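Local atomic coordinates of putative aldehyde dehydrogenase (Burkholderia cenocepacia, PDB entry 4YWE), a protein that probably oxidises aldehydes using NAD or NADP as electron acceptor, and binds calcium and magnesium ions. Residues A[81-86]-A[114-119]; A[150-154]-A[167-171]. Numbering follows the deposited sequence.

Contact 1: residues A[81-86]-A[114-119]; sequences LSARVT and LARYFE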
loop_
_atom_site.group_PDB
_atom_site.type_symbol
_atom_site.label_atom_id
_atom_site.label_comp_id
_atom_site.label_asym_id
_atom_site.label_seq_id
_atom_site.Cartn_x
_atom_site.Cartn_y
_atom_site.Cartn_z
ATOM N N LEU A 81 -25.583 -8.992 7.521
ATOM C CA LEU A 81 -26.423 -8.684 6.370
ATOM C C LEU A 81 -26.122 -9.639 5.223
ATOM O O LEU A 81 -27.031 -10.092 4.526
ATOM C CB LEU A 81 -26.218 -7.234 5.927
ATOM C CG LEU A 81 -26.937 -6.790 4.652
ATOM C CD1 LEU A 81 -28.429 -7.069 4.747
ATOM C CD2 LEU A 81 -26.681 -5.315 4.384
ATOM N N SER A 82 -24.841 -9.942 5.038
ATOM C CA SER A 82 -24.406 -10.888 4.018
ATOM C C SER A 82 -25.072 -12.249 4.208
ATOM O O SER A 82 -25.525 -12.868 3.244
ATOM C CB SER A 82 -22.885 -11.040 4.045
ATOM O OG SER A 82 -22.450 -12.007 3.107
ATOM N N ALA A 83 -25.132 -12.705 5.455
ATOM C CA ALA A 83 -25.740 -13.992 5.772
ATOM C C ALA A 83 -27.253 -13.953 5.570
ATOM O O ALA A 83 -27.847 -14.924 5.108
ATOM C CB ALA A 83 -25.404 -14.402 7.199
ATOM N N ARG A 84 -27.869 -12.828 5.921
ATOM C CA ARG A 84 -29.309 -12.658 5.749
ATOM C C ARG A 84 -29.685 -12.721 4.273
ATOM O O ARG A 84 -30.671 -13.357 3.902
ATOM C CB ARG A 84 -29.778 -11.332 6.355
ATOM C CG ARG A 84 -29.686 -11.261 7.871
ATOM C CD ARG A 84 -30.613 -12.264 8.545
ATOM N NE ARG A 84 -32.019 -12.021 8.233
ATOM C CZ ARG A 84 -32.808 -12.891 7.610
ATOM N NH1 ARG A 84 -32.333 -14.071 7.235
ATOM N NH2 ARG A 84 -34.077 -12.584 7.369
ATOM N N VAL A 85 -28.890 -12.057 3.437
ATOM C CA VAL A 85 -29.112 -12.055 1.995
ATOM C C VAL A 85 -28.968 -13.466 1.433
ATOM O O VAL A 85 -29.788 -13.908 0.625
ATOM C CB VAL A 85 -28.152 -11.080 1.282
ATOM C CG1 VAL A 85 -28.254 -11.234 -0.228
ATOM C CG2 VAL A 85 -28.448 -9.647 1.695
ATOM N N THR A 86 -27.922 -14.166 1.866
ATOM C CA THR A 86 -27.670 -15.537 1.430
ATOM C C THR A 86 -28.854 -16.441 1.762
ATOM O O THR A 86 -29.261 -17.273 0.951
ATOM C CB THR A 86 -26.393 -16.109 2.075
ATOM O OG1 THR A 86 -25.249 -15.402 1.580
ATOM C CG2 THR A 86 -26.239 -17.589 1.751
ATOM N N LEU A 114 -24.890 -10.079 -4.532
ATOM C CA LEU A 114 -25.243 -9.104 -3.506
ATOM C C LEU A 114 -24.684 -9.515 -2.148
ATOM O O LEU A 114 -24.143 -8.690 -1.412
ATOM C CB LEU A 114 -26.762 -8.944 -3.420
ATOM C CG LEU A 114 -27.281 -8.047 -2.296
ATOM C CD1 LEU A 114 -26.738 -6.639 -2.446
ATOM C CD2 LEU A 114 -28.799 -8.036 -2.277
ATOM N N ALA A 115 -24.817 -10.798 -1.827
ATOM C CA ALA A 115 -24.296 -11.331 -0.576
ATOM C C ALA A 115 -22.770 -11.305 -0.566
ATOM O O ALA A 115 -22.149 -11.116 0.481
ATOM C CB ALA A 115 -24.804 -12.747 -0.352
ATOM N N ARG A 116 -22.171 -11.492 -1.737
ATOM C CA ARG A 116 -20.720 -11.509 -1.860
ATOM C C ARG A 116 -20.150 -10.106 -1.662
ATOM O O ARG A 116 -19.099 -9.939 -1.042
ATOM C CB ARG A 116 -20.302 -12.079 -3.220
ATOM C CG ARG A 116 -18.800 -12.068 -3.479
ATOM C CD ARG A 116 -18.016 -12.711 -2.339
ATOM N NE ARG A 116 -16.575 -12.613 -2.553
ATOM C CZ ARG A 116 -15.665 -12.667 -1.585
ATOM N NH1 ARG A 116 -16.042 -12.811 -0.322
ATOM N NH2 ARG A 116 -14.376 -12.570 -1.880
ATOM N N TYR A 117 -20.851 -9.103 -2.183
ATOM C CA TYR A 117 -20.459 -7.712 -1.975
ATOM C C TYR A 117 -20.384 -7.375 -0.490
ATOM O O TYR A 117 -19.393 -6.813 -0.018
ATOM C CB TYR A 117 -21.433 -6.760 -2.671
ATOM C CG TYR A 117 -21.130 -6.529 -4.133
ATOM C CD1 TYR A 117 -19.905 -6.011 -4.532
ATOM C CD2 TYR A 117 -22.074 -6.809 -5.112
ATOM C CE1 TYR A 117 -19.623 -5.795 -5.866
ATOM C CE2 TYR A 117 -21.803 -6.590 -6.449
ATOM C CZ TYR A 117 -20.576 -6.084 -6.820
ATOM O OH TYR A 117 -20.300 -5.867 -8.149
ATOM N N PHE A 118 -21.437 -7.726 0.243
ATOM C CA PHE A 118 -21.508 -7.430 1.668
ATOM C C PHE A 118 -20.476 -8.235 2.452
ATOM O O PHE A 118 -19.886 -7.731 3.404
ATOM C CB PHE A 118 -22.919 -7.701 2.197
ATOM C CG PHE A 118 -23.944 -6.714 1.712
ATOM C CD1 PHE A 118 -23.610 -5.382 1.534
ATOM C CD2 PHE A 118 -25.236 -7.120 1.426
ATOM C CE1 PHE A 118 -24.548 -4.470 1.085
ATOM C CE2 PHE A 118 -26.179 -6.211 0.977
ATOM C CZ PHE A 118 -25.834 -4.885 0.805
ATOM N N GLU A 119 -20.254 -9.478 2.040
ATOM C CA GLU A 119 -19.253 -10.331 2.677
ATOM C C GLU A 119 -17.846 -9.767 2.497
ATOM O O GLU A 119 -17.061 -9.708 3.446
ATOM C CB GLU A 119 -19.315 -11.750 2.110
ATOM C CG GLU A 119 -18.294 -12.699 2.712
ATOM C CD GLU A 119 -18.268 -14.048 2.018
ATOM O OE1 GLU A 119 -18.282 -14.077 0.768
ATOM O OE2 GLU A 119 -18.236 -15.078 2.722
#
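This is a close, nearly antiparallel helix-helix contact between helices 71-87 and 104-124. The axes of the two short segments approach to 8.1 Å at 167°. Small residues allow this spacing: the CA atoms of Ser82 and Ala115 lie only 4.6 Å apart. Here Ser82 OG donates a hydrogen bond to Ala115 O at 2.8 Å. The same carbonyl also accepts the helical bond from Glu119 N. The pair belongs to a helical layer of the probable coenzyme-binding domain of the aldehyde dehydrogenase fold and packs on helices 160-174 and 188-200. On that buried side, Leu81 CD2 sits over the face of the Phe118 ring, 3.6 Å from its centroid, a CH-pi contact. Val85 CG2 meets the edge of this ring, while Val85 CG1 lies 3.8 Å from both Leu114 CD2 and Ala115 CB. At the more exposed margin Thr86 OG1 comes within 3.3 Å of Ala115 CB. Glu119 OE1 salt-bridges Arg116 NH1 at 2.8 Å, and Glu119 OE2 salt-bridges Arg76 of the second subunit.

Contact 2: residues A[150-154]-A[167-171]; sequences VTGHI and SVGAA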
loop_
_atom_site.group_PDB
_atom_site.type_symbol
_atom_site.label_atom_id
_atom_site.label_comp_id
_atom_site.label_asym_id
_atom_site.label_seq_id
_atom_site.Cartn_x
_atom_site.Cartn_y
_atom_site.Cartn_z
ATOM N N VAL A 150 -22.625 11.819 4.172
ATOM C CA VAL A 150 -23.830 11.284 3.559
ATOM C C VAL A 150 -23.582 11.060 2.072
ATOM O O VAL A 150 -23.212 11.986 1.351
ATOM C CB VAL A 150 -25.036 12.210 3.780
ATOM C CG1 VAL A 150 -26.247 11.690 3.024
ATOM C CG2 VAL A 150 -25.338 12.337 5.266
ATOM N N THR A 151 -23.776 9.825 1.621
ATOM C CA THR A 151 -23.574 9.488 0.217
ATOM C C THR A 151 -24.901 9.252 -0.492
ATOM O O THR A 151 -25.781 8.572 0.031
ATOM C CB THR A 151 -22.690 8.237 0.052
ATOM O OG1 THR A 151 -23.248 7.153 0.803
ATOM C CG2 THR A 151 -21.276 8.515 0.541
ATOM N N GLY A 152 -25.036 9.830 -1.682
ATOM C CA GLY A 152 -26.215 9.624 -2.502
ATOM C C GLY A 152 -25.980 8.534 -3.527
ATOM O O GLY A 152 -24.895 8.442 -4.106
ATOM N N HIS A 153 -26.993 7.707 -3.758
ATOM C CA HIS A 153 -26.843 6.562 -4.645
ATOM C C HIS A 153 -27.963 6.490 -5.675
ATOM O O HIS A 153 -29.132 6.328 -5.325
ATOM C CB HIS A 153 -26.797 5.267 -3.830
ATOM C CG HIS A 153 -25.719 5.245 -2.792
ATOM N ND1 HIS A 153 -24.504 4.625 -2.993
ATOM C CD2 HIS A 153 -25.671 5.769 -1.544
ATOM C CE1 HIS A 153 -23.756 4.767 -1.914
ATOM N NE2 HIS A 153 -24.440 5.457 -1.020
ATOM N N ILE A 154 -27.599 6.614 -6.947
ATOM C CA ILE A 154 -28.552 6.447 -8.035
ATOM C C ILE A 154 -28.384 5.052 -8.625
ATOM O O ILE A 154 -27.364 4.748 -9.242
ATOM C CB ILE A 154 -28.380 7.530 -9.113
ATOM C CG1 ILE A 154 -28.374 8.922 -8.479
ATOM C CG2 ILE A 154 -29.481 7.417 -10.159
ATOM C CD1 ILE A 154 -29.659 9.277 -7.770
ATOM N N SER A 167 -22.329 -0.358 -4.507
ATOM C CA SER A 167 -22.352 1.065 -4.184
ATOM C C SER A 167 -22.593 1.299 -2.698
ATOM O O SER A 167 -21.778 1.924 -2.020
ATOM C CB SER A 167 -23.424 1.782 -5.007
ATOM O OG SER A 167 -23.325 3.188 -4.858
ATOM N N VAL A 168 -23.716 0.794 -2.199
ATOM C CA VAL A 168 -24.091 0.985 -0.803
ATOM C C VAL A 168 -23.187 0.160 0.111
ATOM O O VAL A 168 -22.831 0.597 1.204
ATOM C CB VAL A 168 -25.576 0.635 -0.583
ATOM C CG1 VAL A 168 -25.969 0.838 0.873
ATOM C CG2 VAL A 168 -26.452 1.480 -1.493
ATOM N N GLY A 169 -22.809 -1.029 -0.347
ATOM C CA GLY A 169 -21.935 -1.895 0.425
ATOM C C GLY A 169 -20.580 -1.280 0.716
ATOM O O GLY A 169 -20.053 -1.409 1.822
ATOM N N ALA A 170 -20.015 -0.604 -0.279
ATOM C CA ALA A 170 -18.727 0.061 -0.116
ATOM C C ALA A 170 -18.875 1.336 0.710
ATOM O O ALA A 170 -18.022 1.650 1.540
ATOM C CB ALA A 170 -18.115 0.375 -1.474
ATOM N N ALA A 171 -19.962 2.064 0.472
ATOM C CA ALA A 171 -20.226 3.311 1.183
ATOM C C ALA A 171 -20.411 3.059 2.675
ATOM O O ALA A 171 -19.878 3.789 3.510
ATOM C CB ALA A 171 -21.454 4.001 0.601
#
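Strand 150-154 and helix 167-171 belong to one beta-alpha-beta unit, in which strand 139-155 leads through helix 160-174 to the parallel strand 177-182. This is the kind of unit from which the Rossmann-like, probably cofactor-binding domain of aldehyde dehydrogenases is built. The helix runs back over the sheet against the strand direction. The segment axes make an angle of 169° and come within 9.6 Å.

Ser167 comes first. Its CB points toward the strand, and its OG lies 2.6 Å from His153 ND1 in a short hydrogen bond that joins helix to strand. Ser167 OG also bonds to Ser231 OG on strand 229-233, the neighbour of strand 139-155 in the sheet. The Ser167 side chain is about 8 Å from that of Glu256, the predicted active-site residue.

Val168 follows and lays CG2 over one face of the imidazole, 4.1 Å from the ring centroid and 14° off the ring normal. This is a CH-pi contact. Val168 also packs on Val180 of strand 177-182.

Ala171, one turn after Ser167, again directs CB toward the strand. That methyl sits near the plane of the imidazole, 3.5 Å from His153 CE1, and 3.6 Å from Thr151 OG1. The imidazole is held on its other nitrogen as well: His153 NE2 is hydrogen-bonded to Thr151 OG1 at 2.8 Å.

In the fold
From the N terminus, after several strands and helices 48-63 and 65-68, the chain reaches helix 71-87. It then passes through helix 89-100 and into helix 104-124, where contact 1 closes a largely helical excursion of 27 residues. After strand 130-133 the chain enters strand 139-155 of the same sheet. Contact 2 closes the next, shorter excursion of 12 residues, when helix 160-174 folds back on that strand. The two contacts are in series, neither nested nor crossed. Their centres are 16 Å apart, yet they touch directly: Phe118 CE1 lies 3.7 Å from Gly169 CA. Helix 160-174 thus meets strand 139-155 on one side and helix 104-124 on another, tying the helical pair to the sheet.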